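Local coordinates for protein NDP-rhamnosyltransferase (Saccharopolyspora spinosa, PDB 3TSA) that is a glycosyltransferase-type protein of the two-domain GT-B fold, related to the erythromycin biosynthesis protein CIII, at residues Ala330-Pro335 with Thr347-Thr352; Pro10-Leu15 with Gln41-Gly46; Arg155-Leu160 with Thr170-Pro175; Val229-Gly234 with Pro259-Leu264. One frame throughout, in Å; residues are numbered along the deposited sequence.

In the fold
From the N terminus, contact 2 comes first: it closes the path from helix 12-16 through helix 19-27 and strand 31-36 to helix 38-46. Contact 3 brings the loop after helix 151-166 back onto that helix, in the same Rossmann-like half. Contact 4 repeats the topology of contact 2 in the other half, after strands 219-224 and 251-256, and contact 1 links edge strand 331-333 to helix 343-354. The four loops follow in series; none nests or crosses. Contacts 2 and 4 approach to about 7 Å between nearest atoms, consistent with both lying near the junction of the two halves, whereas the centres of contacts 1 and 3 are about 40 Å apart.

Contact 1: Ala330-Pro335 with Thr347-Thr352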
loop_
_atom_site.group_PDB
_atom_site.type_symbol
_atom_site.label_atom_id
_atom_site.label_comp_id
_atom_site.label_asym_id
_atom_site.label_seq_id
_atom_site.Cartn_x
_atom_site.Cartn_y
_atom_site.Cartn_z
ATOM N N ALA A 330 12.237 -22.842 19.121
ATOM C CA ALA A 330 11.710 -22.576 17.761
ATOM C C ALA A 330 12.835 -22.314 16.783
ATOM O O ALA A 330 12.587 -21.884 15.643
ATOM C CB ALA A 330 10.701 -21.321 17.763
ATOM N N GLY A 331 14.074 -22.493 17.240
ATOM C CA GLY A 331 15.197 -22.210 16.300
ATOM C C GLY A 331 16.512 -22.491 16.989
ATOM O O GLY A 331 16.563 -22.983 18.160
ATOM N N ILE A 332 17.560 -22.201 16.231
ATOM C CA ILE A 332 18.926 -22.345 16.767
ATOM C C ILE A 332 19.597 -20.983 16.566
ATOM O O ILE A 332 19.425 -20.352 15.525
ATOM C CB ILE A 332 19.654 -23.504 16.059
ATOM C CG1 ILE A 332 19.122 -24.873 16.562
ATOM C CG2 ILE A 332 21.194 -23.448 16.386
ATOM C CD1 ILE A 332 19.672 -26.024 15.795
ATOM N N CYS A 333 20.361 -20.528 17.578
ATOM C CA CYS A 333 21.105 -19.300 17.495
ATOM C C CYS A 333 22.624 -19.626 17.270
ATOM O O CYS A 333 23.171 -20.479 18.011
ATOM C CB CYS A 333 20.881 -18.561 18.846
ATOM S SG CYS A 333 22.024 -17.117 19.004
ATOM N N LEU A 334 23.282 -19.045 16.264
ATOM C CA LEU A 334 24.789 -19.059 16.234
ATOM C C LEU A 334 25.216 -17.665 16.713
ATOM O O LEU A 334 25.128 -16.689 15.958
ATOM C CB LEU A 334 25.334 -19.396 14.824
ATOM C CG LEU A 334 24.694 -20.605 14.104
ATOM C CD1 LEU A 334 25.288 -20.840 12.710
ATOM C CD2 LEU A 334 24.897 -21.846 14.988
ATOM N N PRO A 335 25.708 -17.567 17.966
ATOM C CA PRO A 335 25.606 -16.241 18.641
ATOM C C PRO A 335 26.734 -15.295 18.367
ATOM O O PRO A 335 26.641 -14.130 18.718
ATOM C CB PRO A 335 25.618 -16.598 20.122
ATOM C CG PRO A 335 26.414 -17.869 20.183
ATOM C CD PRO A 335 25.921 -18.639 18.942
ATOM N N THR A 347 26.255 -26.535 9.611
ATOM C CA THR A 347 25.632 -27.658 8.905
ATOM C C THR A 347 24.874 -28.554 9.870
ATOM O O THR A 347 23.717 -28.944 9.565
ATOM C CB THR A 347 26.789 -28.457 8.186
ATOM O OG1 THR A 347 27.309 -27.553 7.193
ATOM C CG2 THR A 347 26.195 -29.583 7.456
ATOM N N ASP A 348 25.491 -28.869 11.016
ATOM C CA ASP A 348 24.878 -29.775 11.974
ATOM C C ASP A 348 23.572 -29.124 12.517
ATOM O O ASP A 348 22.559 -29.836 12.751
ATOM C CB ASP A 348 25.856 -30.117 13.134
ATOM C CG ASP A 348 26.904 -31.134 12.740
ATOM O OD1 ASP A 348 26.841 -31.681 11.669
ATOM O OD2 ASP A 348 27.842 -31.350 13.528
ATOM N N SER A 349 23.571 -27.801 12.602
ATOM C CA SER A 349 22.392 -27.081 13.147
ATOM C C SER A 349 21.223 -27.197 12.168
ATOM O O SER A 349 20.062 -27.356 12.561
ATOM C CB SER A 349 22.701 -25.606 13.360
ATOM O OG SER A 349 23.591 -25.441 14.431
ATOM N N ILE A 350 21.509 -27.039 10.901
ATOM C CA ILE A 350 20.469 -27.210 9.892
ATOM C C ILE A 350 19.896 -28.606 9.931
ATOM O O ILE A 350 18.670 -28.778 9.995
ATOM C CB ILE A 350 21.022 -26.946 8.453
ATOM C CG1 ILE A 350 21.449 -25.461 8.327
ATOM C CG2 ILE A 350 19.891 -27.263 7.407
ATOM C CD1 ILE A 350 22.182 -25.118 6.994
ATOM N N ALA A 351 20.773 -29.607 9.944
ATOM C CA ALA A 351 20.336 -30.998 10.026
ATOM C C ALA A 351 19.493 -31.255 11.276
ATOM O O ALA A 351 18.517 -31.983 11.187
ATOM C CB ALA A 351 21.565 -31.982 10.002
ATOM N N THR A 352 19.807 -30.633 12.417
ATOM C CA THR A 352 19.158 -30.918 13.667
ATOM C C THR A 352 17.674 -30.415 13.535
ATOM O O THR A 352 16.759 -31.082 13.963
ATOM C CB THR A 352 19.828 -30.147 14.796
ATOM O OG1 THR A 352 21.082 -30.801 15.098
ATOM C CG2 THR A 352 18.972 -30.202 16.015
#
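I332 rests on S349 where strand 331-333, an outermost strand of the parallel sheet in the C-terminal Rossmann-like half of this GT-B fold, meets helix 343-354. Along the strand, A330 comes first and packs on A363 and L366 of helix 358-371 instead. The extended G331 leads to I332, which provides most of the contact. The chi1 of -75° puts CG2 anti to the backbone N and CG1 beside that N, and both CG2 and CD1 bear on S349 from the strand side, CG2 nearer OG and CD1 nearer the carbonyl O. I332 CD1 lies 3.5 Å from the carbonyl O of S349, and I332 CG2 stands 3.7 Å from S349 OG. The same I332 CD1 touches T352 CG2 at 4.2 Å, one helical turn further on. C333 points the other way, onto A322 and A326 of helix 318-327, as expected from a strand covered by helices on both faces. L334 then returns to the helix, and its CD2 reaches S349 OG at 3.9 Å. Methyl groups of I332 and L334 thus cover the strand-facing side of a hydroxyl whose hydrogen bond goes to Q345 O in its own helix. Backbone bonds from I332 to Q309 and V311 hold the strand against its neighbour 309-311, whose L310 also touches I332, L334 and S349. At the outer margin, T352 OG1 bonds D348 O at 2.9 Å. That carbonyl also takes the bond of T352 N; the two donors come from opposite faces of its plane, OG1 standing 40° out of it.

Contact 2: Pro10-Leu15 with Gln41-Gly46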
loop_
_atom_site.group_PDB
_atom_site.type_symbol
_atom_site.label_atom_id
_atom_site.label_comp_id
_atom_site.label_asym_id
_atom_site.label_seq_id
_atom_site.Cartn_x
_atom_site.Cartn_y
_atom_site.Cartn_z
ATOM N N PRO A 10 15.438 6.275 9.807
ATOM C CA PRO A 10 15.666 6.050 8.390
ATOM C C PRO A 10 16.169 4.652 8.095
ATOM O O PRO A 10 17.164 4.516 7.423
ATOM C CB PRO A 10 16.745 7.064 8.027
ATOM C CG PRO A 10 17.473 7.314 9.325
ATOM C CD PRO A 10 16.517 7.057 10.445
ATOM N N TYR A 11 15.496 3.614 8.580
ATOM C CA TYR A 11 15.775 2.268 8.158
ATOM C C TYR A 11 14.510 1.628 7.607
ATOM O O TYR A 11 13.470 1.551 8.329
ATOM C CB TYR A 11 16.299 1.419 9.295
ATOM C CG TYR A 11 17.511 2.032 9.920
ATOM C CD1 TYR A 11 18.736 2.051 9.267
ATOM C CD2 TYR A 11 17.413 2.616 11.161
ATOM C CE1 TYR A 11 19.869 2.632 9.890
ATOM C CE2 TYR A 11 18.487 3.183 11.774
ATOM C CZ TYR A 11 19.699 3.198 11.154
ATOM O OH TYR A 11 20.703 3.799 11.856
ATOM N N PRO A 12 14.600 1.101 6.376
ATOM C CA PRO A 12 13.429 0.501 5.737
ATOM C C PRO A 12 12.709 -0.509 6.577
ATOM O O PRO A 12 11.461 -0.458 6.567
ATOM C CB PRO A 12 14.019 -0.159 4.476
ATOM C CG PRO A 12 15.097 0.771 4.102
ATOM C CD PRO A 12 15.778 0.995 5.501
ATOM N N THR A 13 13.406 -1.416 7.286
ATOM C CA THR A 13 12.676 -2.438 8.076
ATOM C C THR A 13 11.765 -1.837 9.163
ATOM O O THR A 13 10.734 -2.410 9.472
ATOM C CB THR A 13 13.574 -3.485 8.762
ATOM O OG1 THR A 13 14.424 -2.844 9.701
ATOM C CG2 THR A 13 14.432 -4.242 7.769
ATOM N N HIS A 14 12.168 -0.723 9.736
ATOM C CA HIS A 14 11.359 -0.095 10.806
ATOM C C HIS A 14 10.090 0.536 10.210
ATOM O O HIS A 14 9.064 0.577 10.909
ATOM C CB HIS A 14 12.126 0.991 11.492
ATOM C CG HIS A 14 13.293 0.475 12.292
ATOM N ND1 HIS A 14 13.601 0.945 13.542
ATOM C CD2 HIS A 14 14.269 -0.425 11.971
ATOM C CE1 HIS A 14 14.718 0.348 13.965
ATOM N NE2 HIS A 14 15.134 -0.487 13.033
ATOM N N LEU A 15 10.204 1.076 8.988
ATOM C CA LEU A 15 9.010 1.619 8.299
ATOM C C LEU A 15 8.102 0.456 7.826
ATOM O O LEU A 15 6.865 0.469 8.021
ATOM C CB LEU A 15 9.382 2.542 7.114
ATOM C CG LEU A 15 8.158 2.980 6.297
ATOM C CD1 LEU A 15 7.078 3.641 7.147
ATOM C CD2 LEU A 15 8.653 4.027 5.239
ATOM N N GLN A 41 12.418 6.947 1.159
ATOM C CA GLN A 41 11.392 7.363 0.177
ATOM C C GLN A 41 10.825 6.189 -0.614
ATOM O O GLN A 41 9.610 6.064 -0.798
ATOM C CB GLN A 41 11.924 8.389 -0.807
ATOM C CG GLN A 41 10.798 9.021 -1.633
ATOM C CD GLN A 41 11.317 9.951 -2.673
ATOM O OE1 GLN A 41 12.163 9.564 -3.488
ATOM N NE2 GLN A 41 10.808 11.196 -2.681
ATOM N N ALA A 42 11.724 5.373 -1.154
ATOM C CA ALA A 42 11.300 4.294 -2.026
ATOM C C ALA A 42 10.552 3.170 -1.243
ATOM O O ALA A 42 9.581 2.577 -1.767
ATOM C CB ALA A 42 12.598 3.753 -2.853
ATOM N N THR A 43 10.900 2.962 0.030
ATOM C CA THR A 43 10.183 1.997 0.866
ATOM C C THR A 43 8.697 2.506 1.077
ATOM O O THR A 43 7.704 1.718 0.963
ATOM C CB THR A 43 10.845 1.911 2.182
ATOM O OG1 THR A 43 12.198 1.452 1.907
ATOM C CG2 THR A 43 10.156 0.809 3.056
ATOM N N ALA A 44 8.604 3.800 1.350
ATOM C CA ALA A 44 7.291 4.458 1.619
ATOM C C ALA A 44 6.387 4.411 0.354
ATOM O O ALA A 44 5.268 3.890 0.323
ATOM C CB ALA A 44 7.492 5.930 2.122
ATOM N N HIS A 45 6.964 4.887 -0.746
ATOM C CA HIS A 45 6.296 4.870 -1.996
ATOM C C HIS A 45 5.971 3.505 -2.487
ATOM O O HIS A 45 4.831 3.273 -3.017
ATOM C CB HIS A 45 7.030 5.676 -3.069
ATOM C CG HIS A 45 7.150 7.130 -2.758
ATOM N ND1 HIS A 45 7.949 7.978 -3.491
ATOM C CD2 HIS A 45 6.556 7.906 -1.801
ATOM C CE1 HIS A 45 7.848 9.208 -3.008
ATOM N NE2 HIS A 45 7.035 9.189 -1.962
ATOM N N GLY A 46 6.857 2.534 -2.212
ATOM C CA GLY A 46 6.648 1.165 -2.693
ATOM C C GLY A 46 5.488 0.459 -2.013
ATOM O O GLY A 46 5.008 -0.536 -2.511
#
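P12 and T43 touch across this contact without help from a flat ring: the two imidazoles, H14 and H45, are engaged elsewhere. One face of H14 has Y11 CD2 above it, near the rim; its ND1 is hydrogen-bonded to D121 OD2, and its ring meets that of W143 with the planes at about 30°. One face of H45 has Q41 O 3.3 Å above its plane, also near the rim, while NE2 bonds T51 OG1 and the residue packs on G206 of the second subunit. The contact proper is made by four smaller side chains. The P12 ring meets T43 at about a right angle, P12 CB lying 3.5 Å from T43 OG1 and P12 CG only slightly farther. T43 directs its CG2 towards P12 O at 4.0 Å and the end of L15. In L15, CG is turned to the far side from its own amide nitrogen (chi1 173°), which carries L15 CD2 across to A44 CB at 3.8 Å. P12 and T43 are the closest CA pair, 6.0 Å apart. L15 also packs on L40, and helices 12-16 and 38-46 follow the adjacent parallel strands 3-7 and 31-36 of the N-terminal Rossmann-like sheet.

Contact 3: Arg155-Leu160 with Thr170-Pro175; sequences RAHELL and TGLPTP
L172 plugs onto H157, A156 and L160, supplying nearly all of what the loop gives to the helix. Ahead of it, G171 is nearly fully extended (phi 158°); the closest CA pair is L172 with L160, at 6.0 Å. The L172 backbone N is held by D161 OD1, the same oxygen that takes the hydrogen bond from H157 ND1. This one carboxylate oxygen thus ties the imidazole and the loop backbone to a common point and should restrict how the ring can turn. L172 itself swings its CG trans to N (chi1 -168°) and sends the branched end towards the helix. L172 CD2 stands over one face of the H157 ring, a CH-pi contact at 4.3 Å from the centroid and 17° off the normal. L172 CB lies 3.7 Å from H157 CE1, whereas the L172 carbonyl O approaches that ring at its edge, in plane, 3.5 Å from H157 CE1. The other methyl, L172 CD1, packs on L160 CB at 4.1 Å, and L172 CD2 also nears A156 CB at 4.4 Å. P173 next points away, its carbonyl bonded to R128 NH2 of helix 125-133. From the same helix, V129 touches both L172 and L160, so a second helix backs the apolar cluster. Strand 138-141, helix 151-166 and the neighbouring parallel strand 177-180 form a beta-alpha-beta crossover of the N-terminal Rossmann-like sheet, and this contact folds its helix-to-strand loop back on the helix.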
loop_
_atom_site.group_PDB
_atom_site.type_symbol
_atom_site.label_atom_id
_atom_site.label_comp_id
_atom_site.label_asym_id
_atom_site.label_seq_id
_atom_site.Cartn_x
_atom_site.Cartn_y
_atom_site.Cartn_z
ATOM N N ARG A 155 20.628 7.719 27.824
ATOM C CA ARG A 155 21.355 8.728 27.026
ATOM C C ARG A 155 20.406 9.649 26.311
ATOM O O ARG A 155 20.632 10.856 26.220
ATOM C CB ARG A 155 22.329 8.000 26.084
ATOM C CG ARG A 155 23.256 8.893 25.229
ATOM C CD ARG A 155 24.219 9.717 26.176
ATOM N NE ARG A 155 25.031 10.524 25.294
ATOM C CZ ARG A 155 25.842 11.517 25.671
ATOM N NH1 ARG A 155 25.940 11.881 26.951
ATOM N NH2 ARG A 155 26.543 12.132 24.725
ATOM N N ALA A 156 19.298 9.111 25.779
ATOM C CA ALA A 156 18.290 9.970 25.159
ATOM C C ALA A 156 17.723 11.038 26.125
ATOM O O ALA A 156 17.515 12.207 25.754
ATOM C CB ALA A 156 17.154 9.101 24.627
ATOM N N HIS A 157 17.452 10.639 27.367
ATOM C CA HIS A 157 16.982 11.566 28.406
ATOM C C HIS A 157 18.121 12.547 28.755
ATOM O O HIS A 157 17.883 13.766 28.832
ATOM C CB HIS A 157 16.498 10.783 29.650
ATOM C CG HIS A 157 15.070 10.339 29.509
ATOM N ND1 HIS A 157 14.037 11.242 29.476
ATOM C CD2 HIS A 157 14.525 9.127 29.251
ATOM C CE1 HIS A 157 12.894 10.599 29.263
ATOM N NE2 HIS A 157 13.167 9.311 29.122
ATOM N N GLU A 158 19.341 12.044 28.898
ATOM C CA GLU A 158 20.474 12.952 29.239
ATOM C C GLU A 158 20.645 14.100 28.235
ATOM O O GLU A 158 20.833 15.262 28.633
ATOM C CB GLU A 158 21.763 12.190 29.384
ATOM C CG GLU A 158 22.948 12.994 29.977
ATOM C CD GLU A 158 24.277 12.215 29.857
ATOM O OE1 GLU A 158 24.289 11.043 29.360
ATOM O OE2 GLU A 158 25.318 12.756 30.271
ATOM N N LEU A 159 20.562 13.792 26.943
ATOM C CA LEU A 159 20.725 14.785 25.909
ATOM C C LEU A 159 19.448 15.588 25.639
ATOM O O LEU A 159 19.497 16.801 25.361
ATOM C CB LEU A 159 21.171 14.128 24.626
ATOM C CG LEU A 159 22.496 13.424 24.761
ATOM C CD1 LEU A 159 22.738 12.671 23.540
ATOM C CD2 LEU A 159 23.630 14.460 25.099
ATOM N N LEU A 160 18.293 14.937 25.722
ATOM C CA LEU A 160 17.035 15.613 25.330
ATOM C C LEU A 160 16.139 16.226 26.396
ATOM O O LEU A 160 15.275 17.036 26.043
ATOM C CB LEU A 160 16.165 14.743 24.376
ATOM C CG LEU A 160 16.967 14.367 23.105
ATOM C CD1 LEU A 160 16.288 13.338 22.210
ATOM C CD2 LEU A 160 17.356 15.577 22.184
ATOM N N THR A 170 8.869 19.105 31.356
ATOM C CA THR A 170 9.613 18.423 32.426
ATOM C C THR A 170 10.915 17.780 31.930
ATOM O O THR A 170 11.923 17.675 32.658
ATOM C CB THR A 170 8.741 17.337 33.088
ATOM O OG1 THR A 170 7.719 17.981 33.872
ATOM C CG2 THR A 170 9.591 16.415 33.995
ATOM N N GLY A 171 10.885 17.404 30.643
ATOM C CA GLY A 171 11.954 16.626 30.009
ATOM C C GLY A 171 11.277 15.959 28.795
ATOM O O GLY A 171 10.160 16.340 28.392
ATOM N N LEU A 172 11.996 15.033 28.183
ATOM C CA LEU A 172 11.473 14.223 27.073
ATOM C C LEU A 172 10.200 13.500 27.556
ATOM O O LEU A 172 10.270 12.740 28.544
ATOM C CB LEU A 172 12.545 13.206 26.710
ATOM C CG LEU A 172 12.290 12.468 25.410
ATOM C CD1 LEU A 172 12.321 13.424 24.203
ATOM C CD2 LEU A 172 13.486 11.519 25.304
ATOM N N PRO A 173 9.046 13.772 26.942
ATOM C CA PRO A 173 7.794 13.272 27.566
ATOM C C PRO A 173 7.671 11.737 27.499
ATOM O O PRO A 173 8.190 11.121 26.560
ATOM C CB PRO A 173 6.682 13.868 26.692
ATOM C CG PRO A 173 7.328 15.056 25.970
ATOM C CD PRO A 173 8.803 14.797 25.894
ATOM N N THR A 174 6.923 11.171 28.448
ATOM C CA THR A 174 6.441 9.787 28.321
ATOM C C THR A 174 5.431 9.708 27.153
ATOM O O THR A 174 4.541 10.556 27.007
ATOM C CB THR A 174 5.877 9.219 29.691
ATOM O OG1 THR A 174 6.938 9.240 30.647
ATOM C CG2 THR A 174 5.504 7.743 29.572
ATOM N N PRO A 175 5.568 8.685 26.283
ATOM C CA PRO A 175 4.553 8.620 25.213
ATOM C C PRO A 175 3.168 8.225 25.747
ATOM O O PRO A 175 3.049 7.541 26.796
ATOM C CB PRO A 175 5.111 7.556 24.247
ATOM C CG PRO A 175 5.929 6.608 25.227
ATOM C CD PRO A 175 6.596 7.638 26.153
#

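Contact 4: Val229-Gly234 with Pro259-Leu264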
loop_
_atom_site.group_PDB
_atom_site.type_symbol
_atom_site.label_atom_id
_atom_site.label_comp_id
_atom_site.label_asym_id
_atom_site.label_seq_id
_atom_site.Cartn_x
_atom_site.Cartn_y
_atom_site.Cartn_z
ATOM N N VAL A 229 21.525 -5.215 6.641
ATOM C CA VAL A 229 22.411 -6.201 7.257
ATOM C C VAL A 229 23.620 -6.493 6.358
ATOM O O VAL A 229 24.704 -6.333 6.821
ATOM C CB VAL A 229 21.680 -7.492 7.658
ATOM C CG1 VAL A 229 22.699 -8.513 8.254
ATOM C CG2 VAL A 229 20.612 -7.171 8.740
ATOM N N LEU A 230 23.418 -6.824 5.086
ATOM C CA LEU A 230 24.538 -7.160 4.174
ATOM C C LEU A 230 25.421 -5.987 3.821
ATOM O O LEU A 230 26.624 -6.165 3.589
ATOM C CB LEU A 230 24.057 -7.903 2.897
ATOM C CG LEU A 230 23.323 -9.222 3.158
ATOM C CD1 LEU A 230 22.733 -9.711 1.824
ATOM C CD2 LEU A 230 24.372 -10.213 3.767
ATOM N N ASN A 231 24.818 -4.787 3.734
ATOM C CA ASN A 231 25.615 -3.552 3.649
ATOM C C ASN A 231 26.580 -3.457 4.813
ATOM O O ASN A 231 27.707 -2.991 4.679
ATOM C CB ASN A 231 24.724 -2.297 3.559
ATOM C CG ASN A 231 24.143 -2.123 2.155
ATOM O OD1 ASN A 231 24.497 -2.882 1.261
ATOM N ND2 ASN A 231 23.240 -1.132 1.965
ATOM N N ALA A 232 26.116 -3.876 5.979
ATOM C CA ALA A 232 26.937 -3.747 7.178
ATOM C C ALA A 232 27.994 -4.871 7.274
ATOM O O ALA A 232 29.145 -4.624 7.621
ATOM C CB ALA A 232 26.035 -3.702 8.449
ATOM N N THR A 233 27.568 -6.107 7.011
ATOM C CA THR A 233 28.352 -7.311 7.255
ATOM C C THR A 233 29.332 -7.675 6.105
ATOM O O THR A 233 30.325 -8.359 6.349
ATOM C CB THR A 233 27.445 -8.546 7.476
ATOM O OG1 THR A 233 26.640 -8.794 6.308
ATOM C CG2 THR A 233 26.554 -8.408 8.757
ATOM N N GLY A 234 29.011 -7.284 4.888
ATOM C CA GLY A 234 29.690 -7.884 3.747
ATOM C C GLY A 234 29.120 -9.271 3.468
ATOM O O GLY A 234 28.115 -9.670 4.092
ATOM N N PRO A 259 18.800 -7.207 -4.876
ATOM C CA PRO A 259 19.407 -7.317 -6.194
ATOM C C PRO A 259 20.929 -7.051 -6.213
ATOM O O PRO A 259 21.695 -7.857 -6.801
ATOM C CB PRO A 259 18.684 -6.227 -7.013
ATOM C CG PRO A 259 17.397 -5.994 -6.336
ATOM C CD PRO A 259 17.633 -6.295 -4.853
ATOM N N GLU A 260 21.380 -5.972 -5.571
ATOM C CA GLU A 260 22.850 -5.664 -5.616
ATOM C C GLU A 260 23.752 -6.657 -4.864
ATOM O O GLU A 260 24.962 -6.700 -5.087
ATOM C CB GLU A 260 23.153 -4.230 -5.198
ATOM C CG GLU A 260 23.062 -3.984 -3.703
ATOM C CD GLU A 260 21.626 -3.788 -3.189
ATOM O OE1 GLU A 260 20.600 -3.898 -3.943
ATOM O OE2 GLU A 260 21.546 -3.528 -1.977
ATOM N N HIS A 261 23.163 -7.485 -4.001
ATOM C CA HIS A 261 23.937 -8.517 -3.308
ATOM C C HIS A 261 23.944 -9.889 -4.001
ATOM O O HIS A 261 24.562 -10.826 -3.500
ATOM C CB HIS A 261 23.487 -8.639 -1.834
ATOM C CG HIS A 261 23.650 -7.371 -1.045
ATOM N ND1 HIS A 261 24.879 -6.888 -0.655
ATOM C CD2 HIS A 261 22.728 -6.522 -0.518
ATOM C CE1 HIS A 261 24.713 -5.757 0.017
ATOM N NE2 HIS A 261 23.421 -5.520 0.127
ATOM N N ARG A 262 23.278 -9.986 -5.160
ATOM C CA ARG A 262 23.113 -11.244 -5.856
ATOM C C ARG A 262 24.428 -11.599 -6.560
ATOM O O ARG A 262 24.778 -12.775 -6.707
ATOM C CB ARG A 262 21.864 -11.173 -6.804
ATOM C CG ARG A 262 20.540 -11.222 -5.973
ATOM C CD ARG A 262 19.236 -11.032 -6.764
ATOM N NE ARG A 262 18.179 -10.615 -5.837
ATOM C CZ ARG A 262 17.005 -10.099 -6.169
ATOM N NH1 ARG A 262 16.720 -9.917 -7.439
ATOM N NH2 ARG A 262 16.113 -9.757 -5.214
ATOM N N ALA A 263 25.212 -10.577 -6.903
ATOM C CA ALA A 263 26.521 -10.811 -7.542
ATOM C C ALA A 263 27.549 -11.545 -6.639
ATOM O O ALA A 263 28.475 -12.216 -7.128
ATOM C CB ALA A 263 27.089 -9.461 -8.062
ATOM N N LEU A 264 27.360 -11.449 -5.330
ATOM C CA LEU A 264 28.167 -12.194 -4.360
ATOM C C LEU A 264 28.082 -13.739 -4.528
ATOM O O LEU A 264 28.955 -14.474 -4.076
ATOM C CB LEU A 264 27.745 -11.797 -2.922
ATOM C CG LEU A 264 27.750 -10.313 -2.505
ATOM C CD1 LEU A 264 27.163 -10.072 -1.093
ATOM C CD2 LEU A 264 29.216 -9.687 -2.609
#
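L230 and H261 stand 7.6 Å apart at their CA atoms, L230 on the short helix 227-233, which ends as G234 takes a positive phi of 77°. The H261 ring is enclosed from three directions. L230 CB sits over the centre of one face, a CH-pi contact 3.6 Å from the centroid and only 9° off the normal. On the opposite face lies E260 CG, displaced towards the rim. N231 OD1 comes to the edge in the ring plane, 3.1 Å from H261 NE2, with the amide and ring planes 56° apart. H261 has CG anti to its carbonyl carbon, which carries the ring towards the helix. The L230 and H261 side chains run past each other in opposite directions, so L230 CD1 falls 3.8 Å from H261 CG, at the base of the ring. The E260 carboxylate forms a salt bridge through OE1 with R227, joining the same two parts of the chain a second time. Both segments follow the C-terminal ends of adjacent parallel strands, 219-224 and 251-256, an arrangement characteristic of the Rossmann-like C-terminal half of a GT-B fold.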